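PDB 3C9H: ABC transporter, substrate binding protein from Agrobacterium tumefaciens, which probably captures a solute in the periplasm and delivers it to its ABC transporter, and binds a magnesium ion. Local coordinates for residues Y39-E44 with M261-L266; G71-R76 with A91-M96. One frame throughout, in Å; residues are numbered along the deposited sequence.

Contact 1 of 2, residues Y39-E44 with M261-L266; sequences YSSLDE and MSRIGL. With MG (magnesium ion), chain C; CIT (citric acid), chain D.
Arg263 meets Leu42 and Ser41 through the end of its side chain. The packing comes from Leu42: its CD1 sits over the centre of one guanidinium face, 3.9 Å from Arg263 CZ, and the two side chains cross at about a right angle. Leu42 CG stands anti to the backbone N (chi1 180°), and the second torsion (chi2 60°) then turns CD1 over that face.

The polar part is indirect. Ser41 OG and Arg263 NH1 stand 3.7 Å apart, and two small bridges join them. Water 1 donates to Ser41 OG at 2.7 Å and accepts from Arg263 NH1 at 2.9 Å, lying in the guanidinium plane at its edge. Citrate, probably from the crystallisation liquor, is the second bridge: its O1 accepts from Ser41 OG and, at 2.8 Å, from Arg263 NH1 in a distinctly bent bond (137°). Arg263 NE is paired with Glu135 in a salt bridge, which helps fix the rotation of the guanidinium group.

The site is consistent with the ligand cleft of a periplasmic-binding-protein fold; here the loop after strand 35-40 meets the broken strand 258-268. An ST turn, Leu42 N to Ser40 OG, shapes that loop, and Tyr238 and Tyr176 are among the residues that also bind the citrate.

Magnesium lies on the loop side. Ser41 O and Asp43 OD1 each bind it at 2.3 Å, joined by citrate O2 and O7 and by water 2. Asp43 holds the position just before helix 44-57, but its carboxylate goes to the metal and makes no capping bond. Arg263 NH1 and Asp43 OD1 are not in contact, at 6.4 Å; one citrate carboxylate, bonded through O1 to the arginine and through O2 to the magnesium, probably couples the two charges electrostatically.

Contact 2 of 2, residues G71-R76 with A91-M96; sequences GEIYDR and AFSSAM
Ile73 leans from helix 70-82 onto strand 90-93, touching the strand with both of its branches. This is helix-on-sheet packing in the alpha/beta lobe of a periplasmic-binding-protein fold, with the helix segment running roughly antiparallel to the strand (148° between their directions) and the axes 9.1 Å apart at closest approach.

The tight part belongs almost wholly to that one side chain. Its CG2 methyl meets the Ala91 CB methyl at 4.1 Å, while the longer branch passes further along the strand. There CD1 comes to 3.5 Å from Phe92 O and touches Ser93 CB at 3.9 Å. CG1 is anti to the carbonyl carbon (chi1 -65°) and the chain then runs on extended (chi2 169°), which is what carries CD1 out to the strand backbone while CG2 stays over Ala91. Strand alternation does the rest: Ala91 and Ser93 point their CB atoms at the helix, whereas Phe92 points away and meets Phe284 edge-to-face beyond the strand, offering the helix its backbone alone.

Away from Ile73 the fit is looser. Glu72, Asp75 and Arg76 lie on the partly exposed side of the helix and do not touch 91-96. Arg76 instead makes salt bridges with Glu66 and Glu80, and the ring of Tyr74 turns off to helix 96-104, against Leu98 and Leu102. At the Gly71 end the strand gives way to a turn leading into that same helix, with Ala95 at its N-cap position and at the centre of an inverse gamma turn. The hydroxyl of Ser93, set anti to the backbone N, takes part in this turn rather than in any bond to 71-76: Ser93 OG accepts from Ala95 N at 3.0 Å, closing an ST turn.

How the contacts relate
The centres of contacts 1 and 2 lie about 8 Å apart, and strand 90-93 ties them together: it pairs in parallel with strand 35-40 and antiparallel with strand 258-268. Probable backbone hydrogen bonds, Tyr39 O to Phe92 N and Ile264 N to Ser93 O, mark the two seams. Along the chain, contact 2 is nested between the segments of contact 1, so 39-44 comes first and 261-266 last. Contact 1 faces the magnesium and citrate, while contact 2 packs a helix against the sheet behind; the nearest side-chain atoms of Ile73 and Ser41 are about 4 Å apart. Sheet and helix thus adjoin in one lobe, supplying one side of a site that residues such as Tyr176 and Tyr238 help complete.

Contact 1 of 2, residues Y39-E44 with M261-L266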
ATOM      1  N   TYR A  39       6.864  10.177  -8.106  1.00 19.02           N
ATOM      2  CA  TYR A  39       5.761   9.267  -8.455  1.00 18.64           C
ATOM      3  C   TYR A  39       5.418   8.414  -7.240  1.00 18.61           C
ATOM      4  O   TYR A  39       6.261   7.651  -6.759  1.00 18.71           O
ATOM      5  CB  TYR A  39       6.077   8.337  -9.611  1.00 20.42           C
ATOM      6  CG  TYR A  39       6.520   9.009 -10.894  1.00 20.87           C
ATOM      7  CD1 TYR A  39       6.368  10.379 -11.101  1.00 20.98           C
ATOM      8  CD2 TYR A  39       7.109   8.237 -11.917  1.00 20.79           C
ATOM      9  CE1 TYR A  39       6.800  10.958 -12.300  1.00 23.50           C
ATOM     10  CE2 TYR A  39       7.546   8.796 -13.062  1.00 20.53           C
ATOM     11  CZ  TYR A  39       7.379  10.159 -13.268  1.00 21.24           C
ATOM     12  OH  TYR A  39       7.824  10.698 -14.455  1.00 24.83           O
ATOM     13  N   SER A  40       4.191   8.549  -6.755  1.00 18.26           N
ATOM     14  CA  SER A  40       3.751   7.906  -5.503  1.00 18.06           C
ATOM     15  C   SER A  40       2.334   7.389  -5.535  1.00 18.22           C
ATOM     16  O   SER A  40       1.451   7.923  -6.197  1.00 18.70           O
ATOM     17  CB  SER A  40       3.937   8.872  -4.348  1.00 18.42           C
ATOM     18  OG  SER A  40       3.405   8.389  -3.132  1.00 18.23           O
ATOM     19  N   SER A  41       2.109   6.293  -4.836  1.00 18.66           N
ATOM     20  CA  SER A  41       0.780   5.750  -4.735  1.00 19.02           C
ATOM     21  C   SER A  41       0.086   6.215  -3.465  1.00 19.12           C
ATOM     22  O   SER A  41      -1.064   5.873  -3.270  1.00 19.51           O
ATOM     23  CB  SER A  41       0.795   4.231  -4.804  1.00 19.01           C
ATOM     24  OG  SER A  41       1.401   3.642  -3.651  1.00 18.94           O
ATOM     25  N   LEU A  42       0.793   6.949  -2.605  1.00 19.24           N
ATOM     26  CA  LEU A  42       0.230   7.446  -1.362  1.00 19.75           C
ATOM     27  C   LEU A  42      -0.759   8.556  -1.714  1.00 20.46           C
ATOM     28  O   LEU A  42      -0.382   9.582  -2.303  1.00 20.98           O
ATOM     29  CB  LEU A  42       1.314   7.924  -0.391  1.00 19.86           C
ATOM     30  CG  LEU A  42       0.829   8.485   0.976  1.00 19.24           C
ATOM     31  CD1 LEU A  42       0.024   7.475   1.801  1.00 21.06           C
ATOM     32  CD2 LEU A  42       1.954   9.013   1.820  1.00 21.41           C
ATOM     33  N   ASP A  43      -2.030   8.341  -1.380  1.00 21.94           N
ATOM     34  CA  ASP A  43      -3.089   9.303  -1.742  1.00 22.21           C
ATOM     35  C   ASP A  43      -2.683  10.707  -1.285  1.00 22.91           C
ATOM     36  O   ASP A  43      -2.314  10.916  -0.107  1.00 22.67           O
ATOM     37  CB  ASP A  43      -4.428   8.935  -1.104  1.00 21.55           C
ATOM     38  CG  ASP A  43      -5.032   7.653  -1.676  1.00 23.40           C
ATOM     39  OD1 ASP A  43      -4.369   6.923  -2.438  1.00 21.09           O
ATOM     40  OD2 ASP A  43      -6.202   7.376  -1.357  1.00 25.51           O
ATOM     41  N   GLU A  44      -2.763  11.657  -2.214  1.00 24.12           N
ATOM     42  CA  GLU A  44      -2.210  13.000  -2.008  1.00 25.50           C
ATOM     43  C   GLU A  44      -2.626  13.696  -0.718  1.00 26.36           C
ATOM     44  O   GLU A  44      -1.774  14.281  -0.066  1.00 26.18           O
ATOM     45  CB  GLU A  44      -2.444  13.886  -3.225  1.00 26.63           C
ATOM     46  CG  GLU A  44      -1.718  15.233  -3.156  1.00 27.80           C
ATOM     47  CD  GLU A  44      -2.538  16.338  -2.519  1.00 31.85           C
ATOM     48  OE1 GLU A  44      -3.722  16.085  -2.177  1.00 32.76           O
ATOM     49  OE2 GLU A  44      -1.993  17.471  -2.394  1.00 35.41           O
ATOM     50  N   MET A 261       1.924  -5.010   4.459  1.00 22.28           N
ATOM     51  CA  MET A 261       2.827  -4.521   3.424  1.00 22.44           C
ATOM     52  C   MET A 261       3.591  -3.350   3.962  1.00 21.49           C
ATOM     53  O   MET A 261       3.253  -2.791   5.006  1.00 20.71           O
ATOM     54  CB  MET A 261       2.079  -4.125   2.139  1.00 22.80           C
ATOM     55  CG  MET A 261       1.261  -2.833   2.200  1.00 22.23           C
ATOM     56  SD  MET A 261       2.084  -1.194   2.064  1.00 15.53           S
ATOM     57  CE  MET A 261       3.255  -1.622   0.825  1.00 33.80           C
ATOM     58  N   SER A 262       4.610  -2.964   3.212  1.00 21.08           N
ATOM     59  CA  SER A 262       5.431  -1.824   3.578  1.00 20.52           C
ATOM     60  C   SER A 262       5.647  -1.029   2.314  1.00 20.52           C
ATOM     61  O   SER A 262       6.064  -1.604   1.318  1.00 21.74           O
ATOM     62  CB  SER A 262       6.783  -2.307   4.092  1.00 20.89           C
ATOM     63  OG  SER A 262       6.680  -3.053   5.296  1.00 23.12           O
ATOM     64  N   ARG A 263       5.378   0.281   2.329  1.00 19.36           N
ATOM     65  CA  ARG A 263       5.647   1.116   1.159  1.00 18.47           C
ATOM     66  C   ARG A 263       7.165   1.169   0.928  1.00 18.20           C
ATOM     67  O   ARG A 263       7.953   1.362   1.868  1.00 19.07           O
ATOM     68  CB  ARG A 263       5.101   2.534   1.366  1.00 18.83           C
ATOM     69  CG  ARG A 263       3.601   2.576   1.382  1.00 18.76           C
ATOM     70  CD  ARG A 263       3.045   3.941   1.678  1.00 18.76           C
ATOM     71  NE  ARG A 263       1.663   3.732   2.057  1.00 19.80           N
ATOM     72  CZ  ARG A 263       0.640   3.697   1.221  1.00 20.65           C
ATOM     73  NH1 ARG A 263       0.769   4.010  -0.064  1.00 19.75           N
ATOM     74  NH2 ARG A 263      -0.549   3.389   1.709  1.00 21.38           N
ATOM     75  N   ILE A 264       7.567   0.995  -0.315  1.00 17.95           N
ATOM     76  CA  ILE A 264       8.980   0.964  -0.686  1.00 17.62           C
ATOM     77  C   ILE A 264       9.357   2.210  -1.464  1.00 17.14           C
ATOM     78  O   ILE A 264       8.695   2.575  -2.445  1.00 16.87           O
ATOM     79  CB  ILE A 264       9.306  -0.311  -1.508  1.00 18.03           C
ATOM     80  CG1 ILE A 264       9.244  -1.571  -0.628  1.00 19.21           C
ATOM     81  CG2 ILE A 264      10.703  -0.217  -2.193  1.00 17.59           C
ATOM     82  CD1 ILE A 264       9.588  -2.845  -1.452  1.00 19.09           C
ATOM     83  N   GLY A 265      10.392   2.888  -0.979  1.00 16.87           N
ATOM     84  CA  GLY A 265      10.956   4.037  -1.625  1.00 17.39           C
ATOM     85  C   GLY A 265      12.294   3.732  -2.264  1.00 17.74           C
ATOM     86  O   GLY A 265      13.102   2.996  -1.726  1.00 18.20           O
ATOM     87  N   LEU A 266      12.509   4.330  -3.425  1.00 17.19           N
ATOM     88  CA  LEU A 266      13.788   4.231  -4.169  1.00 16.93           C
ATOM     89  C   LEU A 266      13.947   5.458  -5.070  1.00 17.59           C
ATOM     90  O   LEU A 266      12.974   6.130  -5.360  1.00 17.54           O
ATOM     91  CB  LEU A 266      13.848   2.942  -4.989  1.00 16.40           C
ATOM     92  CG  LEU A 266      12.810   2.729  -6.104  1.00 16.61           C
ATOM     93  CD1 LEU A 266      13.218   3.494  -7.371  1.00 16.16           C
ATOM     94  CD2 LEU A 266      12.587   1.199  -6.423  1.00 16.82           C
TER
HETATM   95 MG    MG C 401      -3.228   5.365  -3.727  1.00 22.34          MG
HETATM   96  C1  CIT D 402      -1.951   2.782  -2.368  1.00 17.93           C
HETATM   97  O1  CIT D 402      -0.748   2.749  -1.985  1.00 17.54           O
HETATM   98  O2  CIT D 402      -2.714   3.688  -1.972  1.00 17.63           O
HETATM   99  C2  CIT D 402      -2.499   1.708  -3.270  1.00 17.50           C
HETATM  100  C3  CIT D 402      -3.511   2.224  -4.310  1.00 17.42           C
HETATM  101  O7  CIT D 402      -2.970   3.394  -4.994  1.00 19.10           O
HETATM  102  C4  CIT D 402      -3.805   1.157  -5.359  1.00 18.12           C
HETATM  103  C5  CIT D 402      -2.613   0.810  -6.194  1.00 17.92           C
HETATM  104  O3  CIT D 402      -2.308  -0.402  -6.433  1.00 16.88           O
HETATM  105  O4  CIT D 402      -1.992   1.766  -6.681  1.00 16.89           O
HETATM  106  C6  CIT D 402      -4.850   2.622  -3.665  1.00 19.20           C
HETATM  107  O5  CIT D 402      -5.315   3.790  -3.750  1.00 17.96           O
HETATM  108  O6  CIT D 402      -5.508   1.797  -3.021  1.00 19.63           O
HETATM  109  O   HOH W   1       3.149   4.437  -1.689  1.00 18.11           O
HETATM  110  O   HOH W   2      -3.443   6.742  -5.531  1.00 27.23           O

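Contact 2 of 2, residues G71-R76 with A91-M96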
ATOM      1  N   GLY A  71       0.961   0.137 -10.467  1.00 18.32           N
ATOM      2  CA  GLY A  71       1.320  -0.438 -11.784  1.00 18.75           C
ATOM      3  C   GLY A  71       1.775   0.608 -12.777  1.00 19.19           C
ATOM      4  O   GLY A  71       2.582   0.327 -13.663  1.00 21.03           O
ATOM      5  N   GLU A  72       1.260   1.820 -12.632  1.00 19.79           N
ATOM      6  CA  GLU A  72       1.632   2.939 -13.462  1.00 19.31           C
ATOM      7  C   GLU A  72       2.976   3.534 -13.074  1.00 18.68           C
ATOM      8  O   GLU A  72       3.741   3.979 -13.950  1.00 18.74           O
ATOM      9  CB  GLU A  72       0.535   4.008 -13.411  1.00 20.34           C
ATOM     10  CG  GLU A  72       0.812   5.242 -14.266  1.00 22.69           C
ATOM     11  CD  GLU A  72       1.131   4.957 -15.735  1.00 28.80           C
ATOM     12  OE1 GLU A  72       0.772   3.883 -16.273  1.00 30.16           O
ATOM     13  OE2 GLU A  72       1.728   5.858 -16.359  1.00 33.26           O
ATOM     14  N   ILE A  73       3.276   3.547 -11.777  1.00 17.16           N
ATOM     15  CA  ILE A  73       4.606   3.950 -11.310  1.00 18.06           C
ATOM     16  C   ILE A  73       5.629   3.073 -12.004  1.00 18.25           C
ATOM     17  O   ILE A  73       6.558   3.585 -12.602  1.00 17.76           O
ATOM     18  CB  ILE A  73       4.779   3.840  -9.792  1.00 17.93           C
ATOM     19  CG1 ILE A  73       3.844   4.839  -9.067  1.00 17.23           C
ATOM     20  CG2 ILE A  73       6.236   4.098  -9.399  1.00 17.54           C
ATOM     21  CD1 ILE A  73       3.729   4.623  -7.529  1.00 17.19           C
ATOM     22  N   TYR A  74       5.440   1.763 -11.919  1.00 19.11           N
ATOM     23  CA  TYR A  74       6.331   0.795 -12.569  1.00 19.71           C
ATOM     24  C   TYR A  74       6.422   1.022 -14.086  1.00 19.97           C
ATOM     25  O   TYR A  74       7.507   1.198 -14.647  1.00 20.48           O
ATOM     26  CB  TYR A  74       5.843  -0.639 -12.268  1.00 20.61           C
ATOM     27  CG  TYR A  74       6.683  -1.701 -12.962  1.00 20.89           C
ATOM     28  CD1 TYR A  74       7.854  -2.179 -12.395  1.00 22.75           C
ATOM     29  CD2 TYR A  74       6.288  -2.223 -14.186  1.00 23.12           C
ATOM     30  CE1 TYR A  74       8.640  -3.134 -13.061  1.00 23.52           C
ATOM     31  CE2 TYR A  74       7.048  -3.184 -14.835  1.00 22.31           C
ATOM     32  CZ  TYR A  74       8.216  -3.629 -14.278  1.00 22.84           C
ATOM     33  OH  TYR A  74       8.975  -4.578 -14.954  1.00 23.60           O
ATOM     34  N   ASP A  75       5.283   0.978 -14.762  1.00 20.59           N
ATOM     35  CA  ASP A  75       5.255   1.127 -16.217  1.00 21.08           C
ATOM     36  C   ASP A  75       5.898   2.415 -16.702  1.00 21.55           C
ATOM     37  O   ASP A  75       6.630   2.433 -17.705  1.00 22.36           O
ATOM     38  CB  ASP A  75       3.819   1.080 -16.738  1.00 21.16           C
ATOM     39  CG  ASP A  75       3.229  -0.285 -16.694  1.00 23.59           C
ATOM     40  OD1 ASP A  75       3.981  -1.266 -16.526  1.00 25.01           O
ATOM     41  OD2 ASP A  75       1.990  -0.380 -16.844  1.00 27.21           O
ATOM     42  N   ARG A  76       5.625   3.503 -16.010  1.00 21.93           N
ATOM     43  CA  ARG A  76       6.127   4.794 -16.420  1.00 21.84           C
ATOM     44  C   ARG A  76       7.638   4.940 -16.237  1.00 21.47           C
ATOM     45  O   ARG A  76       8.339   5.462 -17.105  1.00 21.29           O
ATOM     46  CB  ARG A  76       5.420   5.872 -15.644  1.00 22.09           C
ATOM     47  CG  ARG A  76       5.799   7.262 -16.055  1.00 23.91           C
ATOM     48  CD  ARG A  76       4.663   8.229 -15.772  1.00 23.44           C
ATOM     49  NE  ARG A  76       5.200   9.584 -15.760  1.00 25.61           N
ATOM     50  CZ  ARG A  76       4.590  10.638 -15.265  1.00 24.49           C
ATOM     51  NH1 ARG A  76       3.415  10.507 -14.668  1.00 25.96           N
ATOM     52  NH2 ARG A  76       5.220  11.816 -15.284  1.00 25.93           N
ATOM     53  N   ALA A  91      10.425   7.307  -6.247  1.00 17.70           N
ATOM     54  CA  ALA A  91       9.314   6.434  -6.514  1.00 17.03           C
ATOM     55  C   ALA A  91       8.916   5.819  -5.199  1.00 16.58           C
ATOM     56  O   ALA A  91       9.752   5.238  -4.494  1.00 16.24           O
ATOM     57  CB  ALA A  91       9.693   5.337  -7.522  1.00 18.48           C
ATOM     58  N   PHE A  92       7.648   5.920  -4.862  1.00 15.92           N
ATOM     59  CA  PHE A  92       7.137   5.457  -3.566  1.00 16.81           C
ATOM     60  C   PHE A  92       5.860   4.652  -3.784  1.00 17.55           C
ATOM     61  O   PHE A  92       4.825   5.210  -4.206  1.00 18.08           O
ATOM     62  CB  PHE A  92       6.902   6.685  -2.687  1.00 17.46           C
ATOM     63  CG  PHE A  92       6.543   6.361  -1.237  1.00 16.75           C
ATOM     64  CD1 PHE A  92       7.363   5.576  -0.471  1.00 16.70           C
ATOM     65  CD2 PHE A  92       5.415   6.929  -0.644  1.00 17.54           C
ATOM     66  CE1 PHE A  92       7.061   5.293   0.846  1.00 17.99           C
ATOM     67  CE2 PHE A  92       5.118   6.658   0.685  1.00 19.15           C
ATOM     68  CZ  PHE A  92       5.957   5.830   1.416  1.00 19.79           C
ATOM     69  N   SER A  93       5.920   3.343  -3.507  1.00 17.81           N
ATOM     70  CA  SER A  93       4.879   2.413  -3.915  1.00 17.85           C
ATOM     71  C   SER A  93       4.645   1.298  -2.917  1.00 18.66           C
ATOM     72  O   SER A  93       5.594   0.748  -2.336  1.00 18.06           O
ATOM     73  CB  SER A  93       5.268   1.790  -5.250  1.00 18.07           C
ATOM     74  OG  SER A  93       4.312   0.849  -5.681  1.00 16.54           O
ATOM     75  N   SER A  94       3.371   0.963  -2.765  1.00 18.27           N
ATOM     76  CA  SER A  94       2.919  -0.134  -1.961  1.00 18.56           C
ATOM     77  C   SER A  94       3.006  -1.462  -2.727  1.00 18.66           C
ATOM     78  O   SER A  94       2.810  -2.525  -2.128  1.00 20.20           O
ATOM     79  CB  SER A  94       1.503   0.109  -1.469  1.00 17.86           C
ATOM     80  OG  SER A  94       0.657   0.448  -2.543  1.00 18.23           O
ATOM     81  N   ALA A  95       3.291  -1.402  -4.030  1.00 19.14           N
ATOM     82  CA  ALA A  95       3.494  -2.622  -4.811  1.00 18.50           C
ATOM     83  C   ALA A  95       4.965  -3.093  -4.651  1.00 18.64           C
ATOM     84  O   ALA A  95       5.831  -2.849  -5.490  1.00 18.63           O
ATOM     85  CB  ALA A  95       3.062  -2.467  -6.262  1.00 18.40           C
ATOM     86  N   MET A  96       5.212  -3.796  -3.547  1.00 18.83           N
ATOM     87  CA  MET A  96       6.560  -4.069  -3.062  1.00 18.54           C
ATOM     88  C   MET A  96       7.333  -4.835  -4.124  1.00 19.64           C
ATOM     89  O   MET A  96       8.501  -4.570  -4.385  1.00 21.46           O
ATOM     90  CB  MET A  96       6.524  -4.904  -1.785  1.00 18.37           C
ATOM     91  CG  MET A  96       5.780  -4.312  -0.560  1.00 20.17           C
ATOM     92  SD  MET A  96       5.783  -5.354   0.919  1.00 13.67           S
ATOM     93  CE  MET A  96       7.517  -5.301   1.343  1.00 22.58           C
TER